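Local coordinates for protein geranyltranstransferase (Legionella pneumophila subsp. pneumophila, PDB 3LOM) that probably catalyses the magnesium-dependent chain elongation of allylic diphosphates with isopentenyl diphosphate to make prenyl diphosphates such as farnesyl diphosphate, at residues R54-V58 and L192-F197; A61-V67 and V200-Q204; Q229-L233 and L298-S302. All blocks are in the same frame, centred on the assembly; numbering follows the deposited sequence.

Contact 1 of 3, residues R54-V58 and L192-F197; sequences RPILV and LILACF. With PO4 (phosphate ion), chain C.
Arg-54, Leu-57 and Val-58 pack against Leu-192, Ile-193, Cys-196 and Phe-197 where helices 53-64 and 178-201 run side by side in the all-helical prenyl synthase fold. The segment axes approach to 8.9 Å and lie 27° from parallel. Cys-196 occupies the middle: its CB meets Val-58 CG2 at 3.8 Å and also borders Leu-57 CB, while its SG lies 3.7 Å from the carbonyl oxygen of Arg-54 and rests beside that residue's CB and CG. The Arg-54 carbonyl oxygen also accepts the backbone bond from Val-58 N. Towards the C-terminal end, Leu-57 CD2 reaches Phe-197 CZ at 4.1 Å.

At the other end, the Arg-54 side chain crosses those of Leu-192 and Ile-193 at about a right angle. Leu-192 CD2 approaches NE of Arg-54, and Ile-193 CD1 comes within 3.9 Å of Arg-54 NH1. A bend at chi2 (149°) carries the arginine past these two apolar ends, both of which meet the guanidinium obliquely. Helix 69-91 adds His-83 against Arg-54 and Leu-79 against Val-58 and Cys-196, while Phe-226 of helix 209-236 backs Ile-193.

A phosphate ion, probably from the crystallisation liquor, lies beyond the guanidinium and is hydrogen-bonded to Ile-53 N as well. Its position is consistent with the isopentenyl diphosphate site that family relatives form around this arginine. Arg-54 NH2 donates to phosphate O4 at 2.8 Å, with an N-H...O angle of 145° and the oxygen near the guanidinium plane.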
ATOM      1  N   ARG A  54      -6.624  17.416   4.551  1.00 54.76           N
ATOM      2  CA  ARG A  54      -7.425  16.181   4.538  1.00 54.38           C
ATOM      3  C   ARG A  54      -7.960  15.692   5.906  1.00 59.84           C
ATOM      4  O   ARG A  54      -9.150  15.370   5.991  1.00 63.46           O
ATOM      5  CB  ARG A  54      -6.730  15.055   3.750  1.00 47.59           C
ATOM      6  CG  ARG A  54      -6.698  15.296   2.250  1.00 55.67           C
ATOM      7  CD  ARG A  54      -5.464  14.684   1.605  1.00 46.83           C
ATOM      8  NE  ARG A  54      -5.287  15.124   0.220  1.00 50.36           N
ATOM      9  CZ  ARG A  54      -4.658  16.237  -0.151  1.00 48.55           C
ATOM     10  NH1 ARG A  54      -4.552  16.544  -1.441  1.00 47.51           N
ATOM     11  NH2 ARG A  54      -4.133  17.051   0.758  1.00 59.29           N
ATOM     12  N   PRO A  55      -7.111  15.637   6.971  1.00 59.61           N
ATOM     13  CA  PRO A  55      -7.665  15.288   8.288  1.00 56.94           C
ATOM     14  C   PRO A  55      -8.734  16.238   8.812  1.00 49.43           C
ATOM     15  O   PRO A  55      -9.699  15.782   9.411  1.00 59.59           O
ATOM     16  CB  PRO A  55      -6.445  15.360   9.210  1.00 59.23           C
ATOM     17  CG  PRO A  55      -5.349  15.014   8.365  1.00 54.01           C
ATOM     18  CD  PRO A  55      -5.637  15.635   7.027  1.00 59.29           C
ATOM     19  N   ILE A  56      -8.551  17.536   8.586  1.00 50.36           N
ATOM     20  CA  ILE A  56      -9.515  18.553   8.993  1.00 52.96           C
ATOM     21  C   ILE A  56     -10.877  18.337   8.323  1.00 57.42           C
ATOM     22  O   ILE A  56     -11.915  18.380   8.993  1.00 68.21           O
ATOM     23  CB  ILE A  56      -8.996  19.984   8.698  1.00 54.48           C
ATOM     24  CG1 ILE A  56      -7.653  20.222   9.401  1.00 54.54           C
ATOM     25  CG2 ILE A  56     -10.020  21.034   9.140  1.00 54.45           C
ATOM     26  CD1 ILE A  56      -6.871  21.428   8.879  1.00 55.04           C
ATOM     27  N   LEU A  57     -10.857  18.080   7.014  1.00 58.22           N
ATOM     28  CA  LEU A  57     -12.076  17.806   6.244  1.00 52.29           C
ATOM     29  C   LEU A  57     -12.800  16.582   6.770  1.00 54.83           C
ATOM     30  O   LEU A  57     -14.019  16.598   6.885  1.00 62.30           O
ATOM     31  CB  LEU A  57     -11.768  17.637   4.754  1.00 54.06           C
ATOM     32  CG  LEU A  57     -11.278  18.873   4.000  1.00 52.17           C
ATOM     33  CD1 LEU A  57     -10.656  18.468   2.670  1.00 54.97           C
ATOM     34  CD2 LEU A  57     -12.392  19.900   3.808  1.00 46.02           C
ATOM     35  N   VAL A  58     -12.041  15.538   7.102  1.00 49.31           N
ATOM     36  CA  VAL A  58     -12.566  14.364   7.810  1.00 53.83           C
ATOM     37  C   VAL A  58     -13.260  14.723   9.133  1.00 58.54           C
ATOM     38  O   VAL A  58     -14.358  14.234   9.412  1.00 56.01           O
ATOM     39  CB  VAL A  58     -11.446  13.321   8.047  1.00 52.73           C
ATOM     40  CG1 VAL A  58     -11.859  12.248   9.051  1.00 40.03           C
ATOM     41  CG2 VAL A  58     -11.077  12.687   6.746  1.00 57.99           C
ATOM     42  N   LEU A 192      -8.904  11.271  -3.823  1.00 49.43           N
ATOM     43  CA  LEU A 192      -8.428  11.174  -2.440  1.00 49.90           C
ATOM     44  C   LEU A 192      -9.123  12.199  -1.545  1.00 42.87           C
ATOM     45  O   LEU A 192      -9.539  11.865  -0.445  1.00 45.49           O
ATOM     46  CB  LEU A 192      -6.901  11.299  -2.343  1.00 51.76           C
ATOM     47  CG  LEU A 192      -6.281  10.755  -1.048  1.00 60.64           C
ATOM     48  CD1 LEU A 192      -6.421   9.231  -0.974  1.00 50.54           C
ATOM     49  CD2 LEU A 192      -4.819  11.181  -0.893  1.00 52.30           C
ATOM     50  N   ILE A 193      -9.243  13.436  -2.029  1.00 42.24           N
ATOM     51  CA  ILE A 193     -10.045  14.472  -1.362  1.00 44.75           C
ATOM     52  C   ILE A 193     -11.509  14.044  -1.183  1.00 52.71           C
ATOM     53  O   ILE A 193     -12.094  14.252  -0.113  1.00 57.26           O
ATOM     54  CB  ILE A 193      -9.927  15.830  -2.084  1.00 36.84           C
ATOM     55  CG1 ILE A 193      -8.533  16.413  -1.830  1.00 49.84           C
ATOM     56  CG2 ILE A 193     -11.003  16.803  -1.610  1.00 42.33           C
ATOM     57  CD1 ILE A 193      -8.079  17.456  -2.826  1.00 55.79           C
ATOM     58  N   LEU A 194     -12.067  13.412  -2.216  1.00 53.51           N
ATOM     59  CA  LEU A 194     -13.423  12.867  -2.174  1.00 53.74           C
ATOM     60  C   LEU A 194     -13.546  11.748  -1.138  1.00 55.54           C
ATOM     61  O   LEU A 194     -14.572  11.638  -0.456  1.00 52.03           O
ATOM     62  CB  LEU A 194     -13.820  12.347  -3.560  1.00 54.33           C
ATOM     63  CG  LEU A 194     -15.258  12.454  -4.067  1.00 60.90           C
ATOM     64  CD1 LEU A 194     -15.848  13.839  -3.816  1.00 53.76           C
ATOM     65  CD2 LEU A 194     -15.291  12.115  -5.559  1.00 54.39           C
ATOM     66  N   ALA A 195     -12.490  10.940  -1.014  1.00 53.77           N
ATOM     67  CA  ALA A 195     -12.419   9.872  -0.009  1.00 54.83           C
ATOM     68  C   ALA A 195     -12.603  10.338   1.453  1.00 51.90           C
ATOM     69  O   ALA A 195     -13.081   9.564   2.278  1.00 55.30           O
ATOM     70  CB  ALA A 195     -11.134   9.080  -0.162  1.00 51.15           C
ATOM     71  N   CYS A 196     -12.247  11.592   1.756  1.00 51.75           N
ATOM     72  CA  CYS A 196     -12.469  12.176   3.091  1.00 58.86           C
ATOM     73  C   CYS A 196     -13.936  12.135   3.470  1.00 63.06           C
ATOM     74  O   CYS A 196     -14.296  11.747   4.579  1.00 65.30           O
ATOM     75  CB  CYS A 196     -12.005  13.633   3.154  1.00 56.85           C
ATOM     76  SG  CYS A 196     -10.279  13.908   2.759  1.00 52.88           S
ATOM     77  N   PHE A 197     -14.771  12.525   2.515  1.00 66.07           N
ATOM     78  CA  PHE A 197     -16.205  12.572   2.696  1.00 56.86           C
ATOM     79  C   PHE A 197     -16.804  11.173   2.572  1.00 55.86           C
ATOM     80  O   PHE A 197     -17.692  10.807   3.342  1.00 58.57           O
ATOM     81  CB  PHE A 197     -16.808  13.560   1.698  1.00 57.11           C
ATOM     82  CG  PHE A 197     -16.132  14.907   1.707  1.00 50.57           C
ATOM     83  CD1 PHE A 197     -16.543  15.898   2.587  1.00 51.13           C
ATOM     84  CD2 PHE A 197     -15.067  15.177   0.849  1.00 46.22           C
ATOM     85  CE1 PHE A 197     -15.910  17.138   2.610  1.00 61.30           C
ATOM     86  CE2 PHE A 197     -14.423  16.406   0.871  1.00 42.71           C
ATOM     87  CZ  PHE A 197     -14.848  17.392   1.747  1.00 51.90           C
TER
HETATM   88  P   PO4 C   2      -1.662  19.808   2.120  0.50 62.68           P
HETATM   89  O1  PO4 C   2      -1.486  21.277   1.826  0.50 53.85           O
HETATM   90  O2  PO4 C   2      -0.312  19.185   2.402  0.50 66.58           O
HETATM   91  O3  PO4 C   2      -2.562  19.634   3.321  0.50 40.51           O
HETATM   92  O4  PO4 C   2      -2.290  19.150   0.913  0.50 63.88           O

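Contact 2 of 3, residues A61-V67 and V200-Q204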
ATOM      1  N   ALA A  61     -16.484  17.142   8.274  1.00 64.04           N
ATOM      2  CA  ALA A  61     -17.540  16.368   7.626  1.00 62.17           C
ATOM      3  C   ALA A  61     -18.105  15.323   8.574  1.00 63.62           C
ATOM      4  O   ALA A  61     -19.296  15.007   8.518  1.00 67.24           O
ATOM      5  CB  ALA A  61     -17.027  15.703   6.354  1.00 57.27           C
ATOM      6  N   GLY A  62     -17.242  14.789   9.437  1.00 61.43           N
ATOM      7  CA  GLY A  62     -17.645  13.805  10.439  1.00 61.01           C
ATOM      8  C   GLY A  62     -18.548  14.379  11.518  1.00 63.67           C
ATOM      9  O   GLY A  62     -19.422  13.684  12.034  1.00 60.02           O
ATOM     10  N   ASP A  63     -18.322  15.650  11.850  1.00 65.90           N
ATOM     11  CA  ASP A  63     -19.159  16.399  12.783  1.00 72.64           C
ATOM     12  C   ASP A  63     -20.556  16.626  12.232  1.00 73.32           C
ATOM     13  O   ASP A  63     -21.536  16.517  12.970  1.00 73.88           O
ATOM     14  CB  ASP A  63     -18.524  17.753  13.107  1.00 75.39           C
ATOM     15  CG  ASP A  63     -17.663  17.715  14.355  1.00 89.40           C
ATOM     16  OD1 ASP A  63     -17.390  16.610  14.876  1.00 92.46           O
ATOM     17  OD2 ASP A  63     -17.260  18.803  14.817  1.00104.16           O
ATOM     18  N   LEU A  64     -20.630  16.933  10.936  1.00 70.35           N
ATOM     19  CA  LEU A  64     -21.891  17.228  10.252  1.00 66.64           C
ATOM     20  C   LEU A  64     -22.894  16.085  10.326  1.00 66.25           C
ATOM     21  O   LEU A  64     -24.093  16.322  10.476  1.00 66.48           O
ATOM     22  CB  LEU A  64     -21.634  17.612   8.795  1.00 65.32           C
ATOM     23  CG  LEU A  64     -21.023  18.996   8.562  1.00 69.13           C
ATOM     24  CD1 LEU A  64     -20.532  19.142   7.130  1.00 73.05           C
ATOM     25  CD2 LEU A  64     -22.017  20.082   8.902  1.00 58.34           C
ATOM     26  N   ILE A  65     -22.400  14.853  10.243  1.00 62.32           N
ATOM     27  CA  ILE A  65     -23.254  13.679  10.434  1.00 70.73           C
ATOM     28  C   ILE A  65     -23.017  12.985  11.784  1.00 71.89           C
ATOM     29  O   ILE A  65     -23.379  11.815  11.965  1.00 77.10           O
ATOM     30  CB  ILE A  65     -23.184  12.681   9.233  1.00 75.51           C
ATOM     31  CG1 ILE A  65     -21.775  12.094   9.054  1.00 66.95           C
ATOM     32  CG2 ILE A  65     -23.671  13.362   7.957  1.00 69.44           C
ATOM     33  CD1 ILE A  65     -21.720  10.937   8.078  1.00 62.47           C
ATOM     34  N   ASP A  66     -22.416  13.731  12.715  1.00 73.10           N
ATOM     35  CA  ASP A  66     -22.271  13.341  14.131  1.00 76.42           C
ATOM     36  C   ASP A  66     -21.668  11.950  14.396  1.00 75.59           C
ATOM     37  O   ASP A  66     -22.147  11.213  15.265  1.00 74.62           O
ATOM     38  CB  ASP A  66     -23.609  13.499  14.875  1.00 76.38           C
ATOM     39  CG  ASP A  66     -24.168  14.907  14.785  1.00 83.50           C
ATOM     40  OD1 ASP A  66     -25.337  15.046  14.373  1.00 89.22           O
ATOM     41  OD2 ASP A  66     -23.444  15.872  15.117  1.00 82.05           O
ATOM     42  N   VAL A  67     -20.627  11.590  13.652  1.00 74.76           N
ATOM     43  CA  VAL A  67     -19.948  10.314  13.894  1.00 77.65           C
ATOM     44  C   VAL A  67     -18.890  10.479  15.000  1.00 69.45           C
ATOM     45  O   VAL A  67     -18.382  11.586  15.224  1.00 57.22           O
ATOM     46  CB  VAL A  67     -19.399   9.670  12.574  1.00 81.68           C
ATOM     47  CG1 VAL A  67     -18.249  10.461  12.009  1.00 83.73           C
ATOM     48  CG2 VAL A  67     -19.020   8.200  12.780  1.00 82.40           C
ATOM     49  N   VAL A 200     -16.055   8.903   5.652  1.00 44.62           N
ATOM     50  CA  VAL A 200     -16.928   9.426   6.704  1.00 52.22           C
ATOM     51  C   VAL A 200     -18.371   8.919   6.524  1.00 58.42           C
ATOM     52  O   VAL A 200     -19.019   8.520   7.498  1.00 65.65           O
ATOM     53  CB  VAL A 200     -16.825  10.992   6.784  1.00 57.53           C
ATOM     54  CG1 VAL A 200     -18.093  11.636   7.328  1.00 64.36           C
ATOM     55  CG2 VAL A 200     -15.626  11.407   7.635  1.00 47.40           C
ATOM     56  N   LEU A 201     -18.843   8.894   5.275  1.00 61.12           N
ATOM     57  CA  LEU A 201     -20.188   8.405   4.938  1.00 61.37           C
ATOM     58  C   LEU A 201     -20.371   6.906   5.165  1.00 63.45           C
ATOM     59  O   LEU A 201     -21.461   6.462   5.526  1.00 66.20           O
ATOM     60  CB  LEU A 201     -20.553   8.759   3.494  1.00 57.87           C
ATOM     61  CG  LEU A 201     -20.977  10.210   3.250  1.00 59.91           C
ATOM     62  CD1 LEU A 201     -20.906  10.539   1.770  1.00 71.09           C
ATOM     63  CD2 LEU A 201     -22.373  10.505   3.817  1.00 59.72           C
ATOM     64  N   ALA A 202     -19.303   6.136   4.975  1.00 59.77           N
ATOM     65  CA  ALA A 202     -19.361   4.687   5.158  1.00 61.63           C
ATOM     66  C   ALA A 202     -19.365   4.262   6.636  1.00 65.19           C
ATOM     67  O   ALA A 202     -19.450   3.070   6.941  1.00 67.43           O
ATOM     68  CB  ALA A 202     -18.231   4.006   4.390  1.00 58.88           C
ATOM     69  N   ALA A 203     -19.286   5.240   7.540  1.00 69.09           N
ATOM     70  CA  ALA A 203     -19.404   4.992   8.980  1.00 72.12           C
ATOM     71  C   ALA A 203     -20.855   4.808   9.444  1.00 79.77           C
ATOM     72  O   ALA A 203     -21.096   4.246  10.515  1.00 83.20           O
ATOM     73  CB  ALA A 203     -18.743   6.102   9.764  1.00 60.06           C
ATOM     74  N   GLN A 204     -21.813   5.278   8.642  1.00 83.48           N
ATOM     75  CA  GLN A 204     -23.236   5.182   8.996  1.00 87.56           C
ATOM     76  C   GLN A 204     -23.989   4.176   8.126  1.00 92.86           C
ATOM     77  O   GLN A 204     -23.637   3.952   6.965  1.00 91.85           O
ATOM     78  CB  GLN A 204     -23.930   6.548   8.926  1.00 85.75           C
ATOM     79  CG  GLN A 204     -23.069   7.751   9.296  1.00 93.51           C
ATOM     80  CD  GLN A 204     -22.898   7.947  10.793  1.00 96.72           C
ATOM     81  OE1 GLN A 204     -22.145   7.223  11.449  1.00 89.67           O
ATOM     82  NE2 GLN A 204     -23.578   8.950  11.336  1.00 95.76           N
TER
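Ile-65 and Val-67 close over Val-200, Ala-203 and Gln-204 in a buried, mainly apolar contact between two chain turns, where helices 53-64 and 178-201 both come to an end in the helical bundle. The first helix finishes in a Schellman motif: Val-67 N bonds to Gly-62 O at 2.9 Å and Asp-66 N to Asp-63 O, with Asp-66 at positive phi as the C-prime residue. Segment 200-204 leaves its helix through a type I turn from Leu-201 to Gln-204.

Val-200 CG1 lies 3.8 Å from Gly-62 CA, directly against the helix backbone. The same methyl meets Ile-65 CD1 at 3.8 Å. Ile-65 holds CG1 between its backbone N and carbonyl carbon (chi1 63°), which sends CD1 across to Val-200 and onto Gln-204 CG, 3.7 Å away; the isoleucine and glutamine side chains lie alongside each other, pointing opposite ways. Val-67 CG2 covers Ala-203 CB at 3.7 Å and touches Gln-204 OE1.

Leu-72 of helix 69-91 lies against both Val-67 and Val-200, and Lys-287 clasps the turn by a salt bridge to Asp-66 OD1 and a hydrogen bond to Leu-64 O. Gln-204 NE2 comes within 2.9 Å of Ile-65 O, but at a poor angle for a hydrogen bond. Between the two segments cohesion therefore rests on methyl packing; the backbone bonds stay within each turn, and Lys-287 adds bonds from outside.

Contact 3 of 3, residues Q229-L233 and L298-S302; sequences QDDYL and LQNRS
Gln-229 spans the gap between helix 209-236, at the family's second aspartate-rich motif, and helix 289-303 of the same all-helical fold. The two segments run nearly parallel with their axes 10.6 Å apart, so long side chains do the bridging. The glutamine stretches out beyond CG, and its NE2 donates to Leu-298 O at 2.8 Å with an N-H...O angle of 162°. The bond is close to the amide plane of Gln-229 and uses a lone pair in the plane of the Leu-298 carbonyl. A kink supplies the setting: Ser-302 N bonds to Gln-299 O at 3.2 Å rather than to Leu-298 O one full turn back. The amide's other end is held by Tyr-274, whose hydroxyl is hydrogen-bonded to Gln-229 OE1, so both ends of the amide are gripped and its rotation is fixed.

Arg-301 bends sharply at chi3 (-90°), turning its guanidinium back toward the first helix. NH2 there makes a long salt bridge of 3.3 Å to Asp-230 OD2, which lies at the guanidinium edge, although the carboxylate and guanidinium planes are 53° apart. One face of the guanidinium is overlain near its rim by Gln-229 CD. Leu-233 crosses Arg-301 at about a right angle, its CD1 lying 3.6 Å from the Arg-301 carbonyl oxygen and its CD2 near NH2.

Tyr-232 turns its ring toward Ser-302, while its hydroxyl bonds to Glu-267. Ser-302 OG sits obliquely to that ring, 3.4 Å from Tyr-232 CE2.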
ATOM      1  N   GLN A 229      -6.356  26.885  -7.937  1.00 55.08           N
ATOM      2  CA  GLN A 229      -5.615  27.832  -7.099  1.00 60.46           C
ATOM      3  C   GLN A 229      -4.105  27.656  -7.201  1.00 58.90           C
ATOM      4  O   GLN A 229      -3.383  28.640  -7.351  1.00 54.91           O
ATOM      5  CB  GLN A 229      -6.065  27.745  -5.638  1.00 57.55           C
ATOM      6  CG  GLN A 229      -7.379  28.468  -5.357  1.00 64.40           C
ATOM      7  CD  GLN A 229      -7.840  28.321  -3.921  1.00 58.42           C
ATOM      8  OE1 GLN A 229      -7.981  27.212  -3.409  1.00 51.88           O
ATOM      9  NE2 GLN A 229      -8.089  29.445  -3.268  1.00 70.85           N
ATOM     10  N   ASP A 230      -3.648  26.405  -7.140  1.00 64.59           N
ATOM     11  CA  ASP A 230      -2.221  26.075  -7.238  1.00 63.63           C
ATOM     12  C   ASP A 230      -1.604  26.533  -8.555  1.00 65.73           C
ATOM     13  O   ASP A 230      -0.514  27.098  -8.558  1.00 67.52           O
ATOM     14  CB  ASP A 230      -1.986  24.575  -7.020  1.00 58.52           C
ATOM     15  CG  ASP A 230      -2.237  24.148  -5.580  1.00 61.23           C
ATOM     16  OD1 ASP A 230      -2.269  22.926  -5.312  1.00 53.92           O
ATOM     17  OD2 ASP A 230      -2.411  25.034  -4.716  1.00 60.20           O
ATOM     18  N   ASP A 231      -2.318  26.312  -9.658  1.00 72.04           N
ATOM     19  CA  ASP A 231      -1.885  26.776 -10.981  1.00 70.87           C
ATOM     20  C   ASP A 231      -1.941  28.301 -11.100  1.00 72.10           C
ATOM     21  O   ASP A 231      -1.086  28.909 -11.750  1.00 71.47           O
ATOM     22  CB  ASP A 231      -2.720  26.118 -12.083  1.00 68.50           C
ATOM     23  CG  ASP A 231      -2.487  24.613 -12.182  1.00 72.09           C
ATOM     24  OD1 ASP A 231      -1.587  24.083 -11.493  1.00 76.17           O
ATOM     25  OD2 ASP A 231      -3.206  23.957 -12.964  1.00 63.99           O
ATOM     26  N   TYR A 232      -2.940  28.902 -10.453  1.00 76.74           N
ATOM     27  CA  TYR A 232      -3.106  30.355 -10.403  1.00 79.39           C
ATOM     28  C   TYR A 232      -1.993  31.024  -9.603  1.00 81.17           C
ATOM     29  O   TYR A 232      -1.497  32.082  -9.992  1.00 83.42           O
ATOM     30  CB  TYR A 232      -4.473  30.716  -9.803  1.00 79.08           C
ATOM     31  CG  TYR A 232      -4.747  32.202  -9.669  1.00 86.70           C
ATOM     32  CD1 TYR A 232      -5.001  32.992 -10.791  1.00 88.59           C
ATOM     33  CD2 TYR A 232      -4.771  32.814  -8.414  1.00 85.71           C
ATOM     34  CE1 TYR A 232      -5.256  34.356 -10.668  1.00 92.54           C
ATOM     35  CE2 TYR A 232      -5.027  34.175  -8.281  1.00 86.65           C
ATOM     36  CZ  TYR A 232      -5.269  34.938  -9.409  1.00 92.48           C
ATOM     37  OH  TYR A 232      -5.523  36.283  -9.277  1.00 90.00           O
ATOM     38  N   LEU A 233      -1.617  30.396  -8.491  1.00 84.92           N
ATOM     39  CA  LEU A 233      -0.598  30.926  -7.586  1.00 87.58           C
ATOM     40  C   LEU A 233       0.786  30.962  -8.232  1.00 91.77           C
ATOM     41  O   LEU A 233       1.280  32.044  -8.549  1.00 94.08           O
ATOM     42  CB  LEU A 233      -0.576  30.141  -6.265  1.00 87.97           C
ATOM     43  CG  LEU A 233      -1.345  30.636  -5.027  1.00 91.28           C
ATOM     44  CD1 LEU A 233      -2.692  31.292  -5.334  1.00 92.48           C
ATOM     45  CD2 LEU A 233      -1.518  29.494  -4.028  1.00101.29           C
ATOM     46  N   LEU A 298      -9.757  28.987   2.752  1.00 74.46           N
ATOM     47  CA  LEU A 298      -9.129  28.339   1.600  1.00 70.59           C
ATOM     48  C   LEU A 298      -9.323  29.132   0.311  1.00 67.11           C
ATOM     49  O   LEU A 298      -8.466  29.104  -0.565  1.00 64.34           O
ATOM     50  CB  LEU A 298      -9.662  26.914   1.427  1.00 69.77           C
ATOM     51  CG  LEU A 298      -9.246  25.879   2.474  1.00 60.25           C
ATOM     52  CD1 LEU A 298     -10.302  24.792   2.584  1.00 49.41           C
ATOM     53  CD2 LEU A 298      -7.886  25.281   2.149  1.00 51.44           C
ATOM     54  N   GLN A 299     -10.449  29.833   0.205  1.00 71.34           N
ATOM     55  CA  GLN A 299     -10.711  30.718  -0.929  1.00 80.35           C
ATOM     56  C   GLN A 299      -9.816  31.961  -0.920  1.00 87.58           C
ATOM     57  O   GLN A 299      -9.322  32.381  -1.971  1.00 90.96           O
ATOM     58  CB  GLN A 299     -12.195  31.111  -0.974  1.00 78.19           C
ATOM     59  CG  GLN A 299     -12.576  32.023  -2.142  1.00 80.39           C
ATOM     60  CD  GLN A 299     -14.075  32.120  -2.376  1.00 83.47           C
ATOM     61  OE1 GLN A 299     -14.515  32.638  -3.403  1.00 70.92           O
ATOM     62  NE2 GLN A 299     -14.866  31.614  -1.432  1.00 82.43           N
ATOM     63  N   ASN A 300      -9.587  32.521   0.267  1.00 93.27           N
ATOM     64  CA  ASN A 300      -8.895  33.809   0.403  1.00 99.90           C
ATOM     65  C   ASN A 300      -7.362  33.810   0.229  1.00100.43           C
ATOM     66  O   ASN A 300      -6.751  34.883   0.195  1.00102.16           O
ATOM     67  CB  ASN A 300      -9.302  34.518   1.707  1.00102.96           C
ATOM     68  CG  ASN A 300     -10.737  35.049   1.671  1.00112.32           C
ATOM     69  OD1 ASN A 300     -11.556  34.634   0.843  1.00113.35           O
ATOM     70  ND2 ASN A 300     -11.048  35.962   2.585  1.00115.98           N
ATOM     71  N   ARG A 301      -6.747  32.630   0.107  1.00 99.28           N
ATOM     72  CA  ARG A 301      -5.319  32.551  -0.262  1.00 99.19           C
ATOM     73  C   ARG A 301      -5.104  32.730  -1.772  1.00 99.00           C
ATOM     74  O   ARG A 301      -3.972  32.680  -2.259  1.00 94.76           O
ATOM     75  CB  ARG A 301      -4.628  31.281   0.273  1.00 99.66           C
ATOM     76  CG  ARG A 301      -5.455  30.005   0.255  1.00100.60           C
ATOM     77  CD  ARG A 301      -4.630  28.790   0.665  1.00101.69           C
ATOM     78  NE  ARG A 301      -3.987  28.150  -0.484  1.00111.52           N
ATOM     79  CZ  ARG A 301      -4.464  27.082  -1.122  1.00110.88           C
ATOM     80  NH1 ARG A 301      -5.597  26.507  -0.728  1.00102.90           N
ATOM     81  NH2 ARG A 301      -3.803  26.582  -2.161  1.00 99.75           N
ATOM     82  N   SER A 302      -6.207  32.939  -2.492  1.00103.51           N
ATOM     83  CA  SER A 302      -6.202  33.364  -3.887  1.00110.25           C
ATOM     84  C   SER A 302      -6.602  34.843  -3.995  1.00113.78           C
ATOM     85  O   SER A 302      -6.215  35.531  -4.942  1.00113.97           O
ATOM     86  CB  SER A 302      -7.163  32.495  -4.704  1.00110.12           C
ATOM     87  OG  SER A 302      -7.215  32.906  -6.059  1.00112.97           O
TER

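Contacts 1 and 2 are successive levels of one helix pair, 53-64 with 178-201, their centres 11 Å apart. They touch directly: Val-58 O lies 3.6 Å from Val-200 CG2, and Phe-197 CD1 packs on Ala-61 CB. Their segments alternate along the chain. Contact 3 follows later in sequence and joins helix 209-236, the next helix after 178-201, to helix 289-303. Its centre is about 19 Å from that of contact 1 and 28 Å from that of contact 2. Contact 1, near the chain's centre, contributes Arg-54 to the phosphate site; contact 2 lies at the C-terminal ends of both helices, and contact 3 ties the second aspartate-rich region to the C-terminal helix.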